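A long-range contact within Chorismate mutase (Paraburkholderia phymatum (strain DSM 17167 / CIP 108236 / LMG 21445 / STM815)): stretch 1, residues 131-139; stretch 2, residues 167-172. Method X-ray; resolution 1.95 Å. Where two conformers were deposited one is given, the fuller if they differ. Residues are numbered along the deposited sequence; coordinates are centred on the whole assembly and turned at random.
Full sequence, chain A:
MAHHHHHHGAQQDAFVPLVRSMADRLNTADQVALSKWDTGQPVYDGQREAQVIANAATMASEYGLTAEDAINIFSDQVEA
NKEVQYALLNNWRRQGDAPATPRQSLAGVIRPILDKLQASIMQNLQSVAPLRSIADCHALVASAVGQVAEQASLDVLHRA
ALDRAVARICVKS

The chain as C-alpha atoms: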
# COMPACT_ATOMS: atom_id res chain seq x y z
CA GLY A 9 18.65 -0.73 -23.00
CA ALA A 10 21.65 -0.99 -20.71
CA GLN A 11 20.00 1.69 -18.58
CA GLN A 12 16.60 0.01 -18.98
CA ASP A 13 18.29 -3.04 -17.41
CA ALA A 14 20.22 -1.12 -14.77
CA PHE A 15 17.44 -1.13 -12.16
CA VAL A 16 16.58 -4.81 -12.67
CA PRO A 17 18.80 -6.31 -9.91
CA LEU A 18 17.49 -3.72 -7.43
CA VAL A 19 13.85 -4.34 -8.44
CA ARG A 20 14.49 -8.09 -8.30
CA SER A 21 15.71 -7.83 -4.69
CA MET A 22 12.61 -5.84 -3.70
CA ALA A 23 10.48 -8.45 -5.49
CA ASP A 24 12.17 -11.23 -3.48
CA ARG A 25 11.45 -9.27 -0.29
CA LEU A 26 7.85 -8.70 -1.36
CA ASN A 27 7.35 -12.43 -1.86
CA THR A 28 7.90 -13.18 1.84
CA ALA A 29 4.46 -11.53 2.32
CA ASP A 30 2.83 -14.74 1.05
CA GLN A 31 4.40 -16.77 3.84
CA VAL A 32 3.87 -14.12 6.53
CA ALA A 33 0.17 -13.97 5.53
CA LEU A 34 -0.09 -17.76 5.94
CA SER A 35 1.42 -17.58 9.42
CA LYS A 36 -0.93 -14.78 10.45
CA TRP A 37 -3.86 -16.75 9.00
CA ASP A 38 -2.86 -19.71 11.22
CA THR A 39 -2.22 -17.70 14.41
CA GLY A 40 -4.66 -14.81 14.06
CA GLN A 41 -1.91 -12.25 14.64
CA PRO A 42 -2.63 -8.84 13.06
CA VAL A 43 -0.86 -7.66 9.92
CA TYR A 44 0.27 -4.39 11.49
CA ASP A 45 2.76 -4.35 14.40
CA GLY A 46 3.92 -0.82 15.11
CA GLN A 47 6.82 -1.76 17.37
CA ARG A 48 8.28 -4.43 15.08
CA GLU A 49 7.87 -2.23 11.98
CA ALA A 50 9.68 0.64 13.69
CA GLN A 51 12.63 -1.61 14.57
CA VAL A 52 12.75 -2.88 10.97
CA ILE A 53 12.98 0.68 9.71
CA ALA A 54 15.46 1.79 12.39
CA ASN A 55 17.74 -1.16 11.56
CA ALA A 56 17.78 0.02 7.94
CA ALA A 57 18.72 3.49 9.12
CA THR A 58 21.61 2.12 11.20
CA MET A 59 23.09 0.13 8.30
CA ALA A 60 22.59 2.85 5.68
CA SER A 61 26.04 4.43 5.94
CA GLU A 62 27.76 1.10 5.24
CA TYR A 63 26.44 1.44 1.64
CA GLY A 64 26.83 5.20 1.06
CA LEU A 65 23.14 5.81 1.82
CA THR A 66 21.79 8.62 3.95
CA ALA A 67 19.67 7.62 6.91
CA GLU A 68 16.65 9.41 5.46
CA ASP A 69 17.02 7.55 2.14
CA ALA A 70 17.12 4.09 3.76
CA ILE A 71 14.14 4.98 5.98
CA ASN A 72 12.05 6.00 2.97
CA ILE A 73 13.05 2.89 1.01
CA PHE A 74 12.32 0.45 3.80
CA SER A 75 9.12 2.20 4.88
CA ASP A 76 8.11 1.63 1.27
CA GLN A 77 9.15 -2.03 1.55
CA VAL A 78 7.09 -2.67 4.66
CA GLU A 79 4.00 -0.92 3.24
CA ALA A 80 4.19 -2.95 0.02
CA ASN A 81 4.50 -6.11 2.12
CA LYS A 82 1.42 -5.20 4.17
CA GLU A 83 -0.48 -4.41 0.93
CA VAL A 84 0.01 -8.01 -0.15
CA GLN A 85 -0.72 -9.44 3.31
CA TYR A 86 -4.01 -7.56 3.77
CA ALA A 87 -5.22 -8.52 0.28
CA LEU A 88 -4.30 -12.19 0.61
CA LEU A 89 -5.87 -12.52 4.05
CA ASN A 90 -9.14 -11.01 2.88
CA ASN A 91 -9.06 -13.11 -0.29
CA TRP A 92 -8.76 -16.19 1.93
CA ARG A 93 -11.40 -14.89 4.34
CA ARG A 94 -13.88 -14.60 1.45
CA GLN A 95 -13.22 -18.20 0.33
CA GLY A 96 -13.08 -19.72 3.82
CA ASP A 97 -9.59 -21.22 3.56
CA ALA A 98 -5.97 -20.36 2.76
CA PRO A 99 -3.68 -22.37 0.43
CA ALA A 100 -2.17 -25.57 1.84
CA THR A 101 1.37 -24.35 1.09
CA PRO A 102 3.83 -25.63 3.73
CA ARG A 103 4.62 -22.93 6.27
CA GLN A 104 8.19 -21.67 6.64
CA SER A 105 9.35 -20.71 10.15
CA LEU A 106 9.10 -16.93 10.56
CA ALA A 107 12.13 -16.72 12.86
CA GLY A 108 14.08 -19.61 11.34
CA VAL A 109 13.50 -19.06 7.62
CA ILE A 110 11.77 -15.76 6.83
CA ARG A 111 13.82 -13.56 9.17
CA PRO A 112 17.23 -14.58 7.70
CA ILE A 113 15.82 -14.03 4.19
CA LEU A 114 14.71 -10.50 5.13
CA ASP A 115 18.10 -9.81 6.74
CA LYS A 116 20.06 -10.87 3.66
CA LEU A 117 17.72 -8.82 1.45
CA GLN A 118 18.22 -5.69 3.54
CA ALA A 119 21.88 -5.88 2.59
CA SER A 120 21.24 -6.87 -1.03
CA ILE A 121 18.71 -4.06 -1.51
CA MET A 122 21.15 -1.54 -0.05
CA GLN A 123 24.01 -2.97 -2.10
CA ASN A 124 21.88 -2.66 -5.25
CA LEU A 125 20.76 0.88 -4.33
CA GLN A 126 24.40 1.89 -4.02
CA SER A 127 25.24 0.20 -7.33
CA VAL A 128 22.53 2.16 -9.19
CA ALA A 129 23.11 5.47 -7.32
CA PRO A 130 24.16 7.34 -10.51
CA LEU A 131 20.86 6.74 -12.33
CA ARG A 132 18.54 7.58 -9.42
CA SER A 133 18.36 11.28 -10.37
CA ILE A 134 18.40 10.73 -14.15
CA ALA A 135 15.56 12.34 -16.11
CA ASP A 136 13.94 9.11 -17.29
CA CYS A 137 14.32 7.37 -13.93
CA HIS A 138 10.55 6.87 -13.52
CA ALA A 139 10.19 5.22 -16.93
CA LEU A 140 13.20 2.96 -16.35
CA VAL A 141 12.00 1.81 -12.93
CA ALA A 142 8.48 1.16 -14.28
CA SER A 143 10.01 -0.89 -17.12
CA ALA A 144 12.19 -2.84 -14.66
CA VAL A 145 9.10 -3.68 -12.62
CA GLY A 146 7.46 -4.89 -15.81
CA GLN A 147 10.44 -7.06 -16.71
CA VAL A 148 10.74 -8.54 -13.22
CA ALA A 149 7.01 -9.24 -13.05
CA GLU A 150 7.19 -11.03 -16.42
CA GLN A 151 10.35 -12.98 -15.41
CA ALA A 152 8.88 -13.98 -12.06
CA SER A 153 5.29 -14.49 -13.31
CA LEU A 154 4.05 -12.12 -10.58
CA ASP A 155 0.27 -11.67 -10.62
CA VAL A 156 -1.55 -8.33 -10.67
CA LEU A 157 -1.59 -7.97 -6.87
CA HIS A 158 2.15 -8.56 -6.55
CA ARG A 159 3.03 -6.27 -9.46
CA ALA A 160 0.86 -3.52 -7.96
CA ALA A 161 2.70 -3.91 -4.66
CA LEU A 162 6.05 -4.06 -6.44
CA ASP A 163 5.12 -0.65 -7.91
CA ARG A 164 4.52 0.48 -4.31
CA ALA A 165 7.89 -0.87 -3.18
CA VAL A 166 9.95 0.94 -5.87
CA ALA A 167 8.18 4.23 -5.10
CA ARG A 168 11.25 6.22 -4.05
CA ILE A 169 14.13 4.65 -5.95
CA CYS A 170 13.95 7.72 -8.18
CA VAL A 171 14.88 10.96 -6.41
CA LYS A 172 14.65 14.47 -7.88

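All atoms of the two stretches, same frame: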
# COMPACT_ATOMS: atom_id res chain seq x y z
N LEU A 131 22.05 6.56 -11.51
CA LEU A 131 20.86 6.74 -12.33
C LEU A 131 19.63 7.15 -11.54
O LEU A 131 18.56 7.32 -12.14
CB LEU A 131 20.54 5.47 -13.11
CG LEU A 131 21.76 4.92 -13.84
CD1 LEU A 131 21.65 3.44 -13.92
CD2 LEU A 131 21.87 5.53 -15.23
N ARG A 132 19.73 7.30 -10.22
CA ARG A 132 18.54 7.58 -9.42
C ARG A 132 18.00 8.99 -9.64
O ARG A 132 16.81 9.22 -9.44
CB ARG A 132 18.85 7.33 -7.94
CG ARG A 132 19.05 5.85 -7.61
CD ARG A 132 19.31 5.65 -6.13
NE ARG A 132 18.10 5.94 -5.36
CZ ARG A 132 18.06 5.99 -4.03
NH1 ARG A 132 19.17 5.78 -3.32
NH2 ARG A 132 16.90 6.25 -3.42
N SER A 133 18.83 9.93 -10.09
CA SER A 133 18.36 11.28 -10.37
C SER A 133 18.33 11.58 -11.86
O SER A 133 18.20 12.75 -12.25
CB SER A 133 19.22 12.30 -9.63
OG SER A 133 20.54 12.31 -10.14
N ILE A 134 18.41 10.56 -12.71
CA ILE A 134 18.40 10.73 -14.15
C ILE A 134 16.98 11.05 -14.60
O ILE A 134 16.00 10.65 -13.97
CB ILE A 134 18.97 9.47 -14.83
CG1 ILE A 134 19.50 9.80 -16.21
CG2 ILE A 134 17.93 8.36 -14.91
CD1 ILE A 134 20.12 8.61 -16.89
N ALA A 135 16.86 11.78 -15.71
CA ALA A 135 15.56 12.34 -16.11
C ALA A 135 14.53 11.25 -16.38
O ALA A 135 13.36 11.40 -16.00
CB ALA A 135 15.72 13.23 -17.35
N ASP A 136 14.92 10.16 -17.04
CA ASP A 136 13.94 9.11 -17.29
C ASP A 136 13.97 8.02 -16.22
O ASP A 136 13.65 6.86 -16.50
CB ASP A 136 14.12 8.52 -18.69
CG ASP A 136 15.53 8.12 -18.97
OD1 ASP A 136 16.36 8.17 -18.04
OD2 ASP A 136 15.81 7.77 -20.13
N CYS A 137 14.28 8.39 -14.98
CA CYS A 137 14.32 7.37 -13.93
C CYS A 137 12.96 6.70 -13.74
O CYS A 137 12.89 5.47 -13.56
CB CYS A 137 14.81 7.99 -12.62
SG CYS A 137 14.89 6.78 -11.29
N HIS A 138 11.87 7.47 -13.75
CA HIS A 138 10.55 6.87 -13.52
C HIS A 138 10.24 5.82 -14.57
O HIS A 138 9.79 4.71 -14.25
CB HIS A 138 9.46 7.93 -13.51
CG HIS A 138 9.41 8.76 -12.26
ND1 HIS A 138 9.28 8.21 -11.01
CD2 HIS A 138 9.44 10.10 -12.09
CE1 HIS A 138 9.25 9.18 -10.11
NE2 HIS A 138 9.35 10.33 -10.74
N ALA A 139 10.45 6.16 -15.84
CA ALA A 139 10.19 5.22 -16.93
C ALA A 139 11.03 3.96 -16.79
O ALA A 139 10.54 2.84 -17.02
CB ALA A 139 10.46 5.89 -18.29
N ALA A 167 8.70 2.86 -5.07
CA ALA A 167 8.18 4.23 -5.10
C ALA A 167 9.26 5.31 -5.05
O ALA A 167 9.15 6.34 -5.73
CB ALA A 167 7.21 4.42 -3.93
N ARG A 168 10.28 5.14 -4.23
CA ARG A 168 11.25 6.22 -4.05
C ARG A 168 12.68 5.79 -4.39
O ARG A 168 13.65 6.30 -3.82
CB ARG A 168 11.14 6.79 -2.64
CG ARG A 168 9.72 7.28 -2.37
CD ARG A 168 9.58 8.03 -1.07
NE ARG A 168 9.31 7.11 0.01
CZ ARG A 168 8.98 7.47 1.25
NH1 ARG A 168 8.90 8.76 1.57
NH2 ARG A 168 8.74 6.54 2.15
N ILE A 169 12.83 4.84 -5.31
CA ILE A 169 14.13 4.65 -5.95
C ILE A 169 14.55 5.94 -6.65
O ILE A 169 15.66 6.45 -6.44
CB ILE A 169 14.07 3.48 -6.94
CG1 ILE A 169 13.87 2.15 -6.20
CG2 ILE A 169 15.32 3.44 -7.81
CD1 ILE A 169 13.68 0.98 -7.15
N CYS A 170 13.68 6.47 -7.49
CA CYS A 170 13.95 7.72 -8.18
C CYS A 170 13.88 8.88 -7.19
O CYS A 170 12.93 8.96 -6.41
CB CYS A 170 12.92 7.94 -9.28
SG CYS A 170 12.99 6.69 -10.54
N VAL A 171 14.86 9.77 -7.25
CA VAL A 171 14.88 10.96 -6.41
C VAL A 171 15.21 12.16 -7.29
O VAL A 171 16.07 12.08 -8.16
CB VAL A 171 15.88 10.83 -5.24
CG1 VAL A 171 15.38 9.80 -4.24
CG2 VAL A 171 17.23 10.42 -5.76
N LYS A 172 14.50 13.26 -7.07
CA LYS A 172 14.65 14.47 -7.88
C LYS A 172 16.08 14.98 -7.92
O LYS A 172 16.78 14.96 -6.90
CB LYS A 172 13.72 15.57 -7.38

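A disulfide and a buried arginine tie residues 131-139 to the C-terminal segment 167-172, covering 402 Å² summed over both sides. Leu-131 stays out of reach, and the contact begins at Arg-132. Its CA-to-CB bond points sideways, but the long side chain (m, t, p, with chi4 at -173°) brings the guanidinium to the backbone of stretch 2. NE donates to Ile-169 O (NE to O 2.7 Å, nearly linear at 170°), and NH2 donates to Arg-168 O (NH2 to O 3.3 Å) and weakly to Ile-169 O. Both carbonyls lie at the guanidinium edge, near its plane, where the N-H groups point. NH1 is hydrogen-bonded elsewhere in the structure. The aliphatic part of the side chain runs by Ile-169, Arg-132 CG lying 4.4 Å from Ile-169 CG2. The backbone contributes too: Arg-132 O accepts from Val-171 N (O to N 3.0 Å, 168°) and receives a CA-H...O contact from Cys-170 CA, 3.5 Å from that oxygen. Ser-133 continues the pairing at the exposed margin, its CA lying 3.3 Å from Val-171 O in a second CA-H...O contact; its small side chain makes no hydrogen bond to stretch 2. From Ile-134 to Cys-137 the chain folds through a type I turn, closed by Cys-137 N to Ile-134 O at 3.0 Å. Ile-134 and Asp-136 point away, and Asp-136, at the N-cap position, makes no side-chain capping bond. The turn leads into the helix at Cys-137, whose CA-to-CB bond points toward stretch 2. With chi1 t, the SG of buried Cys-137 bonds covalently to Cys-170 SG (SG to SG 2.0 Å, chi3 -89°), close to the right-angled torsion disulfides favour. Exposed His-138 flanks this bridge: its CE1 approaches Cys-170 CB at 4.0 Å, and Cys-170 SG sits obliquely 4.5 Å from the ring centroid.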